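Local coordinates for LPXTG cell wall surface protein (Streptococcus gordonii, PDB 4IGB) that is a peptidoglycan-anchored surface protein of the bacterium, probably an adhesin, represented here by its two N-terminal domains, at residues F150-V155 against F271-T276; Q337-R342 against I409-T414; L343-L348 against Q370-K375. All blocks are in the same frame, centred on the assembly; numbering follows the deposited sequence.

How the interactions relate
Following the chain from the N terminus, interaction 1 comes first. It joins residues 150-155 to residues 271-276, closes a loop of 115 residues, and packs two antiparallel sheets of the N-terminal domain together. Interaction 2 opens later, in the N2 domain, and brings 337-342 back to 409-414. Interaction 3 starts at the very next residue, L343, and both of its segments fall within the loop of interaction 2, so these two contacts nest without crossing. They also touch: Q337 N lies 2.8 Å from V372 O, since strands 333-338 and 371-376 are neighbours in one sheet. Interaction 1 is about 47 Å from interaction 2 and 50 Å from interaction 3, centre to centre.

Interaction 1. Residues F150-V155 against F271-T276; sequences FEIGNV and FGYSST
I152 is the bump in this contact, and the hollow it fills lies between the rings of F271 and Y273. Its two branches split the work. CD1 meets F271 tip to tip, in the plane of the ring and at its edge, 3.7 Å from CE2. CG2 reaches the other ring, 4.0 Å from Y273 CD2. The torsion chi1 of -56° sets CG1 beside the backbone N and CG2 anti to it; chi2, near anti, then carries CD1 out to F271. F150 adds to one end of the pocket: its CE1 is 4.3 Å from F271 CZ, which sits near the plane of the F150 ring. This is the face-to-face packing of a beta sandwich. Strand 149-153 belongs to a six-stranded antiparallel sheet and strand 268-274 to an eight-stranded one, within the N-terminal domain. The strand axes here are 7.4 Å apart at closest and run at 55° to each other. The Y273 ring also presses on backbone. Its CE2 lies 3.4 Å from I152 O and 4.0 Å from G153 CA. Y273 OH reaches on to E209. Beyond the strands, N154 ND2 donates to T276 O (3.0 Å, angle 140°), and it also bonds F170 O. S275 OG gives T276 O a second bond, on a lone pair, at 2.7 Å.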
ATOM      1  N   PHE B 150       2.558 -10.095  -8.375  1.00 14.72           N
ATOM      2  CA  PHE B 150       2.542 -10.024  -9.826  1.00 21.28           C
ATOM      3  C   PHE B 150       3.908  -9.592 -10.348  1.00 19.08           C
ATOM      4  O   PHE B 150       4.725  -9.024  -9.609  1.00 19.52           O
ATOM      5  CB  PHE B 150       1.423  -9.111 -10.335  1.00 17.42           C
ATOM      6  CG  PHE B 150       1.454  -7.715  -9.775  1.00 22.19           C
ATOM      7  CD1 PHE B 150       2.231  -6.732 -10.369  1.00 17.15           C
ATOM      8  CD2 PHE B 150       0.681  -7.378  -8.669  1.00 19.00           C
ATOM      9  CE1 PHE B 150       2.249  -5.435  -9.873  1.00 18.19           C
ATOM     10  CE2 PHE B 150       0.699  -6.085  -8.154  1.00 16.80           C
ATOM     11  CZ  PHE B 150       1.476  -5.105  -8.769  1.00 18.74           C
ATOM     12  N   GLU B 151       4.152  -9.864 -11.622  1.00 17.01           N
ATOM     13  CA  GLU B 151       5.439  -9.587 -12.235  1.00 16.64           C
ATOM     14  C   GLU B 151       5.281  -8.689 -13.445  1.00 18.08           C
ATOM     15  O   GLU B 151       4.449  -8.955 -14.294  1.00 22.23           O
ATOM     16  CB  GLU B 151       6.065 -10.910 -12.667  1.00 18.98           C
ATOM     17  CG  GLU B 151       7.376 -10.804 -13.424  1.00 18.19           C
ATOM     18  CD  GLU B 151       8.077 -12.153 -13.506  1.00 26.83           C
ATOM     19  OE1 GLU B 151       7.601 -13.096 -12.831  1.00 23.30           O
ATOM     20  OE2 GLU B 151       9.088 -12.272 -14.245  1.00 29.17           O
ATOM     21  N   ILE B 152       6.071  -7.621 -13.515  1.00 16.49           N
ATOM     22  CA  ILE B 152       6.087  -6.752 -14.683  1.00 21.88           C
ATOM     23  C   ILE B 152       7.471  -6.810 -15.303  1.00 23.95           C
ATOM     24  O   ILE B 152       8.472  -6.746 -14.592  1.00 23.29           O
ATOM     25  CB  ILE B 152       5.744  -5.306 -14.314  1.00 19.44           C
ATOM     26  CG1 ILE B 152       4.393  -5.250 -13.599  1.00 20.46           C
ATOM     27  CG2 ILE B 152       5.708  -4.443 -15.554  1.00 16.32           C
ATOM     28  CD1 ILE B 152       4.079  -3.916 -12.986  1.00 19.11           C
ATOM     29  N   GLY B 153       7.538  -6.951 -16.623  1.00 20.45           N
ATOM     30  CA  GLY B 153       8.824  -7.110 -17.285  1.00 20.03           C
ATOM     31  C   GLY B 153       8.680  -7.737 -18.660  1.00 24.86           C
ATOM     32  O   GLY B 153       7.575  -8.113 -19.061  1.00 21.61           O
ATOM     33  N   ASN B 154       9.794  -7.856 -19.384  1.00 24.73           N
ATOM     34  CA  ASN B 154       9.769  -8.338 -20.768  1.00 16.95           C
ATOM     35  C   ASN B 154      10.519  -9.659 -20.943  1.00 24.84           C
ATOM     36  O   ASN B 154      10.972  -9.994 -22.037  1.00 21.97           O
ATOM     37  CB  ASN B 154      10.351  -7.290 -21.700  1.00 17.89           C
ATOM     38  CG  ASN B 154      11.826  -7.033 -21.441  1.00 17.66           C
ATOM     39  OD1 ASN B 154      12.371  -7.457 -20.422  1.00 24.06           O
ATOM     40  ND2 ASN B 154      12.475  -6.338 -22.366  1.00 19.36           N
ATOM     41  N   VAL B 155      10.668 -10.401 -19.856  1.00 15.88           N
ATOM     42  CA  VAL B 155      11.206 -11.742 -19.962  1.00 22.25           C
ATOM     43  C   VAL B 155      10.063 -12.714 -20.228  1.00 17.12           C
ATOM     44  O   VAL B 155       9.196 -12.898 -19.373  1.00 22.75           O
ATOM     45  CB  VAL B 155      11.915 -12.164 -18.671  1.00 25.75           C
ATOM     46  CG1 VAL B 155      12.548 -13.519 -18.868  1.00 21.61           C
ATOM     47  CG2 VAL B 155      12.964 -11.128 -18.278  1.00 24.37           C
ATOM     48  N   PHE B 271       2.542   4.098 -10.247  1.00 16.80           N
ATOM     49  CA  PHE B 271       3.955   3.756 -10.381  1.00 11.05           C
ATOM     50  C   PHE B 271       4.261   3.361 -11.806  1.00 18.67           C
ATOM     51  O   PHE B 271       3.383   3.334 -12.668  1.00 22.85           O
ATOM     52  CB  PHE B 271       4.347   2.617  -9.427  1.00 13.43           C
ATOM     53  CG  PHE B 271       3.690   1.290  -9.751  1.00 16.48           C
ATOM     54  CD1 PHE B 271       2.394   1.023  -9.338  1.00 19.46           C
ATOM     55  CD2 PHE B 271       4.371   0.312 -10.475  1.00 13.21           C
ATOM     56  CE1 PHE B 271       1.788  -0.204  -9.633  1.00 15.22           C
ATOM     57  CE2 PHE B 271       3.775  -0.911 -10.767  1.00 16.23           C
ATOM     58  CZ  PHE B 271       2.485  -1.171 -10.344  1.00 14.20           C
ATOM     59  N   GLY B 272       5.525   3.063 -12.059  1.00 14.97           N
ATOM     60  CA  GLY B 272       5.945   2.663 -13.379  1.00 17.66           C
ATOM     61  C   GLY B 272       7.127   1.734 -13.216  1.00 19.63           C
ATOM     62  O   GLY B 272       7.711   1.638 -12.135  1.00 19.96           O
ATOM     63  N   TYR B 273       7.460   1.028 -14.283  1.00 16.65           N
ATOM     64  CA  TYR B 273       8.600   0.135 -14.290  1.00 18.14           C
ATOM     65  C   TYR B 273       9.139   0.132 -15.693  1.00 20.06           C
ATOM     66  O   TYR B 273       8.367   0.036 -16.653  1.00 24.27           O
ATOM     67  CB  TYR B 273       8.169  -1.283 -13.925  1.00 18.51           C
ATOM     68  CG  TYR B 273       9.289  -2.313 -14.011  1.00 20.31           C
ATOM     69  CD1 TYR B 273      10.193  -2.476 -12.964  1.00 19.35           C
ATOM     70  CD2 TYR B 273       9.429  -3.129 -15.132  1.00 19.26           C
ATOM     71  CE1 TYR B 273      11.220  -3.416 -13.037  1.00 19.18           C
ATOM     72  CE2 TYR B 273      10.448  -4.080 -15.209  1.00 23.82           C
ATOM     73  CZ  TYR B 273      11.343  -4.211 -14.163  1.00 25.99           C
ATOM     74  OH  TYR B 273      12.348  -5.150 -14.234  1.00 23.79           O
ATOM     75  N   SER B 274      10.452   0.244 -15.838  1.00 19.31           N
ATOM     76  CA  SER B 274      11.040   0.058 -17.162  1.00 20.37           C
ATOM     77  C   SER B 274      12.153  -0.981 -17.109  1.00 24.62           C
ATOM     78  O   SER B 274      12.864  -1.093 -16.105  1.00 23.01           O
ATOM     79  CB  SER B 274      11.508   1.378 -17.787  1.00 14.22           C
ATOM     80  OG  SER B 274      12.597   1.945 -17.087  1.00 23.01           O
ATOM     81  N   SER B 275      12.275  -1.744 -18.187  1.00 20.06           N
ATOM     82  CA  SER B 275      13.151  -2.912 -18.213  1.00 26.82           C
ATOM     83  C   SER B 275      14.417  -2.653 -18.998  1.00 21.11           C
ATOM     84  O   SER B 275      14.584  -1.609 -19.628  1.00 22.13           O
ATOM     85  CB  SER B 275      12.437  -4.116 -18.848  1.00 17.21           C
ATOM     86  OG  SER B 275      12.308  -3.951 -20.258  1.00 18.56           O
ATOM     87  N   THR B 276      15.306  -3.632 -18.956  1.00 27.22           N
ATOM     88  CA  THR B 276      16.423  -3.700 -19.880  1.00 23.20           C
ATOM     89  C   THR B 276      15.928  -4.530 -21.066  1.00 25.18           C
ATOM     90  O   THR B 276      14.725  -4.763 -21.212  1.00 21.17           O
ATOM     91  CB  THR B 276      17.596  -4.410 -19.218  1.00 17.74           C
ATOM     92  OG1 THR B 276      17.207  -5.752 -18.907  1.00 19.96           O
ATOM     93  CG2 THR B 276      17.959  -3.705 -17.918  1.00 18.34           C
TER

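Interaction 2. Residues Q337-R342 against I409-T414; sequences QKFDER and IDNTVT
An antiparallel strand pair of the N2 domain, 333-338 against 409-417, parts at this contact, and Q337 and N411 bridge the gap by pairing their amides. N411 ND2 donates to Q337 OE1 and Q337 NE2 donates to N411 OD1, both at 2.7 Å. Each bond is fairly straight and lands on a lone pair of its acceptor, so two bonds fix both amides; the planes are 32° apart. The bend of Q337 at chi2 (-68°) turns CD toward N411. Q337 CG packs against V413 CG2 at 3.7 Å. Further along, three waters span the gap, two of them between backbone atoms. One links K338 O to T412 N. Another takes the D340 N-H and donates to D410 O. The third connects D340 OD1 with D410 N. I409 packs at the far end: its CG2 touches D340 CB at 3.5 Å, and its CG1 lies over one face of the R342 guanidinium, 3.7 Å from NH2. R342 holds D340 in a side-on salt bridge, NH2 to OD1 at 2.9 Å and NE to OD2 at 3.0 Å, while NH1 bonds E407 O. D340 OD2 also accepts from R342 N through its anti lone pair, which closes an Asx turn.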
ATOM      1  N   GLN B 337     -12.207  11.320  19.051  1.00 19.46           N
ATOM      2  CA  GLN B 337     -13.539  10.922  19.492  1.00 23.25           C
ATOM      3  C   GLN B 337     -14.568  11.869  18.886  1.00 30.05           C
ATOM      4  O   GLN B 337     -14.275  13.035  18.612  1.00 24.75           O
ATOM      5  CB  GLN B 337     -13.654  11.012  21.016  1.00 23.93           C
ATOM      6  CG  GLN B 337     -13.727   9.691  21.737  1.00 30.16           C
ATOM      7  CD  GLN B 337     -15.009   8.897  21.482  1.00 30.81           C
ATOM      8  OE1 GLN B 337     -15.781   9.197  20.569  1.00 30.97           O
ATOM      9  NE2 GLN B 337     -15.232   7.866  22.301  1.00 22.42           N
ATOM     10  N   LYS B 338     -15.780  11.377  18.681  1.00 22.36           N
ATOM     11  CA  LYS B 338     -16.871  12.280  18.348  1.00 25.56           C
ATOM     12  C   LYS B 338     -18.119  11.766  19.030  1.00 26.37           C
ATOM     13  O   LYS B 338     -18.499  10.614  18.866  1.00 25.54           O
ATOM     14  CB  LYS B 338     -17.075  12.396  16.834  1.00 27.60           C
ATOM     15  CG  LYS B 338     -18.156  13.407  16.452  1.00 43.23           C
ATOM     16  CD  LYS B 338     -18.323  13.514  14.937  1.00 45.98           C
ATOM     17  CE  LYS B 338     -19.457  14.462  14.570  1.00 57.50           C
ATOM     18  NZ  LYS B 338     -19.955  14.195  13.184  1.00 60.22           N
ATOM     19  N   PHE B 339     -18.744  12.621  19.818  1.00 26.30           N
ATOM     20  CA  PHE B 339     -19.837  12.168  20.667  1.00 24.12           C
ATOM     21  C   PHE B 339     -21.200  12.475  20.098  1.00 25.11           C
ATOM     22  O   PHE B 339     -21.442  13.572  19.602  1.00 21.58           O
ATOM     23  CB  PHE B 339     -19.702  12.791  22.055  1.00 18.88           C
ATOM     24  CG  PHE B 339     -18.439  12.385  22.768  1.00 30.54           C
ATOM     25  CD1 PHE B 339     -18.296  11.098  23.271  1.00 26.34           C
ATOM     26  CD2 PHE B 339     -17.392  13.281  22.924  1.00 22.27           C
ATOM     27  CE1 PHE B 339     -17.132  10.724  23.927  1.00 26.21           C
ATOM     28  CE2 PHE B 339     -16.238  12.910  23.577  1.00 22.74           C
ATOM     29  CZ  PHE B 339     -16.111  11.627  24.080  1.00 17.80           C
ATOM     30  N   ASP B 340     -22.090  11.493  20.179  1.00 25.63           N
ATOM     31  CA  ASP B 340     -23.487  11.704  19.832  1.00 27.94           C
ATOM     32  C   ASP B 340     -23.969  13.024  20.450  1.00 35.49           C
ATOM     33  O   ASP B 340     -23.625  13.350  21.591  1.00 25.88           O
ATOM     34  CB  ASP B 340     -24.319  10.518  20.330  1.00 24.72           C
ATOM     35  CG  ASP B 340     -25.762  10.572  19.866  1.00 37.18           C
ATOM     36  OD1 ASP B 340     -26.207   9.630  19.176  1.00 31.84           O
ATOM     37  OD2 ASP B 340     -26.462  11.541  20.214  1.00 36.67           O
ATOM     38  N   GLU B 341     -24.756  13.781  19.686  1.00 32.40           N
ATOM     39  CA  GLU B 341     -25.221  15.110  20.104  1.00 32.34           C
ATOM     40  C   GLU B 341     -26.034  15.103  21.395  1.00 28.20           C
ATOM     41  O   GLU B 341     -26.197  16.144  22.039  1.00 26.22           O
ATOM     42  CB  GLU B 341     -26.023  15.780  18.977  1.00 35.06           C
ATOM     43  CG  GLU B 341     -25.112  16.342  17.893  1.00 62.96           C
ATOM     44  CD  GLU B 341     -25.838  16.695  16.608  1.00 82.11           C
ATOM     45  OE1 GLU B 341     -27.056  16.416  16.510  1.00 79.87           O
ATOM     46  OE2 GLU B 341     -25.179  17.246  15.695  1.00 85.09           O
ATOM     47  N   ARG B 342     -26.542  13.933  21.768  1.00 20.90           N
ATOM     48  CA  ARG B 342     -27.304  13.790  23.004  1.00 26.03           C
ATOM     49  C   ARG B 342     -26.399  13.684  24.233  1.00 30.40           C
ATOM     50  O   ARG B 342     -26.884  13.500  25.356  1.00 24.95           O
ATOM     51  CB  ARG B 342     -28.235  12.580  22.912  1.00 30.70           C
ATOM     52  CG  ARG B 342     -29.332  12.768  21.876  1.00 29.34           C
ATOM     53  CD  ARG B 342     -30.034  11.469  21.586  1.00 27.81           C
ATOM     54  NE  ARG B 342     -29.204  10.545  20.819  1.00 23.95           N
ATOM     55  CZ  ARG B 342     -29.639   9.373  20.385  1.00 32.85           C
ATOM     56  NH1 ARG B 342     -30.880   9.000  20.660  1.00 33.42           N
ATOM     57  NH2 ARG B 342     -28.847   8.579  19.680  1.00 31.55           N
ATOM     58  N   ILE B 409     -27.450   5.231  21.492  1.00 29.60           N
ATOM     59  CA  ILE B 409     -26.314   6.112  21.322  1.00 33.14           C
ATOM     60  C   ILE B 409     -25.127   5.261  20.928  1.00 28.19           C
ATOM     61  O   ILE B 409     -24.723   4.371  21.678  1.00 34.55           O
ATOM     62  CB  ILE B 409     -25.996   6.909  22.589  1.00 33.49           C
ATOM     63  CG1 ILE B 409     -27.166   7.824  22.945  1.00 28.73           C
ATOM     64  CG2 ILE B 409     -24.728   7.727  22.386  1.00 25.61           C
ATOM     65  CD1 ILE B 409     -27.106   8.353  24.363  1.00 27.61           C
ATOM     66  N   ASP B 410     -24.599   5.524  19.735  1.00 30.16           N
ATOM     67  CA  ASP B 410     -23.433   4.825  19.199  1.00 28.83           C
ATOM     68  C   ASP B 410     -22.162   5.621  19.442  1.00 37.79           C
ATOM     69  O   ASP B 410     -22.203   6.841  19.637  1.00 21.52           O
ATOM     70  CB  ASP B 410     -23.594   4.595  17.689  1.00 31.27           C
ATOM     71  CG  ASP B 410     -24.682   3.590  17.370  1.00 44.46           C
ATOM     72  OD1 ASP B 410     -24.904   2.682  18.200  1.00 40.46           O
ATOM     73  OD2 ASP B 410     -25.316   3.707  16.300  1.00 43.13           O
ATOM     74  N   ASN B 411     -21.025   4.931  19.412  1.00 21.84           N
ATOM     75  CA  ASN B 411     -19.744   5.607  19.519  1.00 21.44           C
ATOM     76  C   ASN B 411     -18.620   4.792  18.866  1.00 22.73           C
ATOM     77  O   ASN B 411     -18.622   3.558  18.903  1.00 24.33           O
ATOM     78  CB  ASN B 411     -19.438   5.910  20.984  1.00 21.98           C
ATOM     79  CG  ASN B 411     -18.163   6.706  21.161  1.00 28.06           C
ATOM     80  OD1 ASN B 411     -17.140   6.162  21.566  1.00 17.80           O
ATOM     81  ND2 ASN B 411     -18.213   8.000  20.840  1.00 21.30           N
ATOM     82  N   THR B 412     -17.683   5.500  18.246  1.00 20.83           N
ATOM     83  CA  THR B 412     -16.515   4.898  17.611  1.00 22.74           C
ATOM     84  C   THR B 412     -15.354   5.858  17.825  1.00 23.63           C
ATOM     85  O   THR B 412     -15.532   7.078  17.770  1.00 23.86           O
ATOM     86  CB  THR B 412     -16.753   4.657  16.093  1.00 23.65           C
ATOM     87  OG1 THR B 412     -17.711   3.607  15.929  1.00 32.28           O
ATOM     88  CG2 THR B 412     -15.460   4.248  15.363  1.00 23.45           C
ATOM     89  N   VAL B 413     -14.165   5.330  18.101  1.00 18.51           N
ATOM     90  CA  VAL B 413     -13.024   6.209  18.234  1.00 14.43           C
ATOM     91  C   VAL B 413     -12.014   5.787  17.200  1.00 18.24           C
ATOM     92  O   VAL B 413     -12.015   4.633  16.783  1.00 20.75           O
ATOM     93  CB  VAL B 413     -12.440   6.232  19.672  1.00 17.90           C
ATOM     94  CG1 VAL B 413     -11.694   4.919  20.006  1.00 22.10           C
ATOM     95  CG2 VAL B 413     -11.535   7.411  19.832  1.00 21.34           C
ATOM     96  N   THR B 414     -11.179   6.724  16.760  1.00 19.49           N
ATOM     97  CA  THR B 414     -10.215   6.453  15.690  1.00 21.65           C
ATOM     98  C   THR B 414      -8.787   6.835  16.046  1.00 20.46           C
ATOM     99  O   THR B 414      -8.515   7.970  16.427  1.00 21.58           O
ATOM    100  CB  THR B 414     -10.607   7.185  14.390  1.00 22.50           C
ATOM    101  OG1 THR B 414     -11.910   6.755  13.997  1.00 27.34           O
ATOM    102  CG2 THR B 414      -9.622   6.872  13.265  1.00 18.60           C
TER
HETATM  103  O   HOH W   1     -18.310   8.261  17.321  1.00 24.88           O
HETATM  104  O   HOH W   2     -25.203   7.646  17.983  1.00 23.65           O
HETATM  105  O   HOH W   3     -21.358   8.885  21.263  1.00 24.56           O

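Interaction 3. Residues L343-L348 against Q370-K375; sequences LDYKEL and QTVTVK
V372 and Y345 meet where two strands of the N2 domain face each other, in the manner of a beta sandwich. Strand 343-352 pairs with 389-397, and strand 371-376 pairs with 333-338 and 363-368. The two short segments run roughly parallel, 27° apart, with axes 9.5 Å apart at closest, so side chains fill the space between them. The tight part is apolar. V372 CG2 sits over the centre of the Y345 ring as a CH-pi contact, 3.9 Å from the centroid and 12° off the normal. The Y345 side chain crosses V372 at about a right angle. Its chi1 of 165° sets CG anti to the backbone N, toward V372. The opposite ring face has the backbone N of E347 above it, toward the rim. That N belongs to a classic beta bulge, in which K346 and E347 both face K394. L348 continues the packing. Its CD2 touches V374 CG2 at 3.7 Å and V372 CG1 at 4.0 Å, while Y393 and I365 flank it from neighbouring strands. The other end, at the L343 carbonyl, D344 and Q370, is looser, polar and hydrated. D344 is exposed there. The Q370 chain bends at chi2, and its NE2 donates to L343 O at 3.0 Å in a fairly straight bond. The same nitrogen also bonds F339 O, so Q370 ties two backbone carbonyls together. A water lies within hydrogen-bonding distance of both D344 OD1 and Q370 OE1. A second water accepts the Y345 N-H at 2.8 Å and donates to Q370 OE1, also at 2.8 Å.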
ATOM      1  N   LEU B 343     -25.088  13.797  24.011  1.00 22.12           N
ATOM      2  CA  LEU B 343     -24.112  13.716  25.089  1.00 31.10           C
ATOM      3  C   LEU B 343     -23.338  15.013  25.241  1.00 25.89           C
ATOM      4  O   LEU B 343     -22.984  15.652  24.250  1.00 27.23           O
ATOM      5  CB  LEU B 343     -23.108  12.593  24.822  1.00 23.92           C
ATOM      6  CG  LEU B 343     -23.553  11.131  24.839  1.00 26.16           C
ATOM      7  CD1 LEU B 343     -22.350  10.237  24.480  1.00 25.72           C
ATOM      8  CD2 LEU B 343     -24.158  10.722  26.190  1.00 17.41           C
ATOM      9  N   ASP B 344     -23.071  15.396  26.485  1.00 21.94           N
ATOM     10  CA  ASP B 344     -22.095  16.440  26.762  1.00 25.14           C
ATOM     11  C   ASP B 344     -20.765  15.807  27.206  1.00 27.70           C
ATOM     12  O   ASP B 344     -20.733  15.005  28.144  1.00 27.04           O
ATOM     13  CB  ASP B 344     -22.588  17.367  27.875  1.00 24.46           C
ATOM     14  CG  ASP B 344     -23.832  18.152  27.486  1.00 38.58           C
ATOM     15  OD1 ASP B 344     -24.050  18.375  26.271  1.00 27.93           O
ATOM     16  OD2 ASP B 344     -24.590  18.538  28.406  1.00 35.10           O
ATOM     17  N   TYR B 345     -19.677  16.188  26.549  1.00 26.44           N
ATOM     18  CA  TYR B 345     -18.343  15.780  26.969  1.00 27.39           C
ATOM     19  C   TYR B 345     -17.974  16.456  28.284  1.00 30.25           C
ATOM     20  O   TYR B 345     -18.060  17.674  28.400  1.00 31.49           O
ATOM     21  CB  TYR B 345     -17.311  16.142  25.900  1.00 24.81           C
ATOM     22  CG  TYR B 345     -15.875  16.076  26.389  1.00 31.60           C
ATOM     23  CD1 TYR B 345     -15.248  14.852  26.609  1.00 25.96           C
ATOM     24  CD2 TYR B 345     -15.151  17.237  26.640  1.00 27.41           C
ATOM     25  CE1 TYR B 345     -13.935  14.787  27.066  1.00 24.35           C
ATOM     26  CE2 TYR B 345     -13.842  17.185  27.094  1.00 26.88           C
ATOM     27  CZ  TYR B 345     -13.237  15.955  27.303  1.00 31.52           C
ATOM     28  OH  TYR B 345     -11.937  15.901  27.755  1.00 31.35           O
ATOM     29  N   LYS B 346     -17.544  15.670  29.267  1.00 24.44           N
ATOM     30  CA  LYS B 346     -17.155  16.226  30.566  1.00 36.72           C
ATOM     31  C   LYS B 346     -15.640  16.371  30.746  1.00 36.24           C
ATOM     32  O   LYS B 346     -15.142  17.475  30.963  1.00 33.78           O
ATOM     33  CB  LYS B 346     -17.765  15.410  31.710  1.00 30.44           C
ATOM     34  CG  LYS B 346     -19.271  15.574  31.797  1.00 39.16           C
ATOM     35  CD  LYS B 346     -19.905  14.504  32.670  1.00 59.91           C
ATOM     36  CE  LYS B 346     -19.425  14.544  34.120  1.00 70.15           C
ATOM     37  NZ  LYS B 346     -20.247  13.606  34.935  1.00 65.38           N
ATOM     38  N   GLU B 347     -14.911  15.263  30.649  1.00 32.99           N
ATOM     39  CA  GLU B 347     -13.457  15.286  30.791  1.00 29.12           C
ATOM     40  C   GLU B 347     -12.934  13.923  30.411  1.00 27.53           C
ATOM     41  O   GLU B 347     -13.718  13.008  30.172  1.00 25.84           O
ATOM     42  CB  GLU B 347     -13.077  15.565  32.241  1.00 26.44           C
ATOM     43  CG  GLU B 347     -13.652  14.519  33.171  1.00 35.64           C
ATOM     44  CD  GLU B 347     -13.367  14.795  34.634  1.00 44.83           C
ATOM     45  OE1 GLU B 347     -14.014  15.689  35.206  1.00 52.72           O
ATOM     46  OE2 GLU B 347     -12.507  14.110  35.215  1.00 48.04           O
ATOM     47  N   LEU B 348     -11.614  13.778  30.370  1.00 24.00           N
ATOM     48  CA  LEU B 348     -11.003  12.482  30.075  1.00 26.54           C
ATOM     49  C   LEU B 348      -9.660  12.334  30.775  1.00 28.63           C
ATOM     50  O   LEU B 348      -9.046  13.325  31.169  1.00 25.34           O
ATOM     51  CB  LEU B 348     -10.790  12.320  28.565  1.00 20.81           C
ATOM     52  CG  LEU B 348      -9.781  13.277  27.940  1.00 18.41           C
ATOM     53  CD1 LEU B 348      -8.348  12.826  28.210  1.00 26.43           C
ATOM     54  CD2 LEU B 348     -10.013  13.371  26.444  1.00 22.48           C
ATOM     55  N   GLN B 370     -18.676  18.603  19.220  1.00 24.22           N
ATOM     56  CA  GLN B 370     -18.756  17.237  19.732  1.00 24.83           C
ATOM     57  C   GLN B 370     -17.492  16.391  19.478  1.00 31.44           C
ATOM     58  O   GLN B 370     -17.397  15.255  19.941  1.00 24.01           O
ATOM     59  CB  GLN B 370     -19.985  16.539  19.145  1.00 29.46           C
ATOM     60  CG  GLN B 370     -21.313  17.145  19.625  1.00 24.25           C
ATOM     61  CD  GLN B 370     -21.553  16.906  21.110  1.00 28.39           C
ATOM     62  OE1 GLN B 370     -21.305  17.784  21.939  1.00 25.80           O
ATOM     63  NE2 GLN B 370     -22.049  15.723  21.449  1.00 21.97           N
ATOM     64  N   THR B 371     -16.523  16.935  18.747  1.00 28.71           N
ATOM     65  CA  THR B 371     -15.280  16.198  18.505  1.00 28.07           C
ATOM     66  C   THR B 371     -14.205  16.515  19.533  1.00 27.99           C
ATOM     67  O   THR B 371     -13.894  17.674  19.775  1.00 24.22           O
ATOM     68  CB  THR B 371     -14.721  16.481  17.115  1.00 21.27           C
ATOM     69  OG1 THR B 371     -15.666  16.042  16.139  1.00 25.23           O
ATOM     70  CG2 THR B 371     -13.399  15.743  16.907  1.00 20.21           C
ATOM     71  N   VAL B 372     -13.633  15.473  20.134  1.00 22.43           N
ATOM     72  CA  VAL B 372     -12.537  15.651  21.080  1.00 23.04           C
ATOM     73  C   VAL B 372     -11.311  14.854  20.654  1.00 26.64           C
ATOM     74  O   VAL B 372     -11.381  13.634  20.475  1.00 24.90           O
ATOM     75  CB  VAL B 372     -12.940  15.252  22.507  1.00 25.22           C
ATOM     76  CG1 VAL B 372     -11.716  15.297  23.433  1.00 24.76           C
ATOM     77  CG2 VAL B 372     -14.031  16.176  23.011  1.00 26.04           C
ATOM     78  N   THR B 373     -10.193  15.547  20.484  1.00 17.53           N
ATOM     79  CA  THR B 373      -9.002  14.927  19.918  1.00 26.60           C
ATOM     80  C   THR B 373      -7.842  14.945  20.896  1.00 27.37           C
ATOM     81  O   THR B 373      -7.466  15.991  21.411  1.00 26.07           O
ATOM     82  CB  THR B 373      -8.581  15.615  18.609  1.00 28.11           C
ATOM     83  OG1 THR B 373      -9.615  15.439  17.637  1.00 27.84           O
ATOM     84  CG2 THR B 373      -7.278  15.026  18.067  1.00 20.26           C
ATOM     85  N   VAL B 374      -7.283  13.773  21.157  1.00 24.80           N
ATOM     86  CA  VAL B 374      -6.092  13.684  21.984  1.00 22.68           C
ATOM     87  C   VAL B 374      -4.867  13.522  21.098  1.00 21.50           C
ATOM     88  O   VAL B 374      -4.834  12.655  20.231  1.00 19.40           O
ATOM     89  CB  VAL B 374      -6.169  12.517  22.974  1.00 21.50           C
ATOM     90  CG1 VAL B 374      -4.828  12.351  23.693  1.00 23.41           C
ATOM     91  CG2 VAL B 374      -7.303  12.747  23.950  1.00 20.40           C
ATOM     92  N   LYS B 375      -3.864  14.368  21.323  1.00 19.60           N
ATOM     93  CA  LYS B 375      -2.630  14.335  20.549  1.00 21.31           C
ATOM     94  C   LYS B 375      -1.476  14.095  21.494  1.00 28.63           C
ATOM     95  O   LYS B 375      -1.257  14.887  22.417  1.00 24.50           O
ATOM     96  CB  LYS B 375      -2.413  15.672  19.828  1.00 20.51           C
ATOM     97  CG  LYS B 375      -3.620  16.156  19.030  1.00 28.27           C
ATOM     98  CD  LYS B 375      -3.330  17.474  18.312  1.00 39.99           C
ATOM     99  CE  LYS B 375      -4.583  18.019  17.624  1.00 46.77           C
ATOM    100  NZ  LYS B 375      -4.250  19.038  16.584  1.00 50.72           N
TER
HETATM  101  O   HOH W   4     -23.098  18.903  23.842  1.00 27.50           O
HETATM  102  O   HOH W   5     -19.831  17.958  24.322  1.00 23.72           O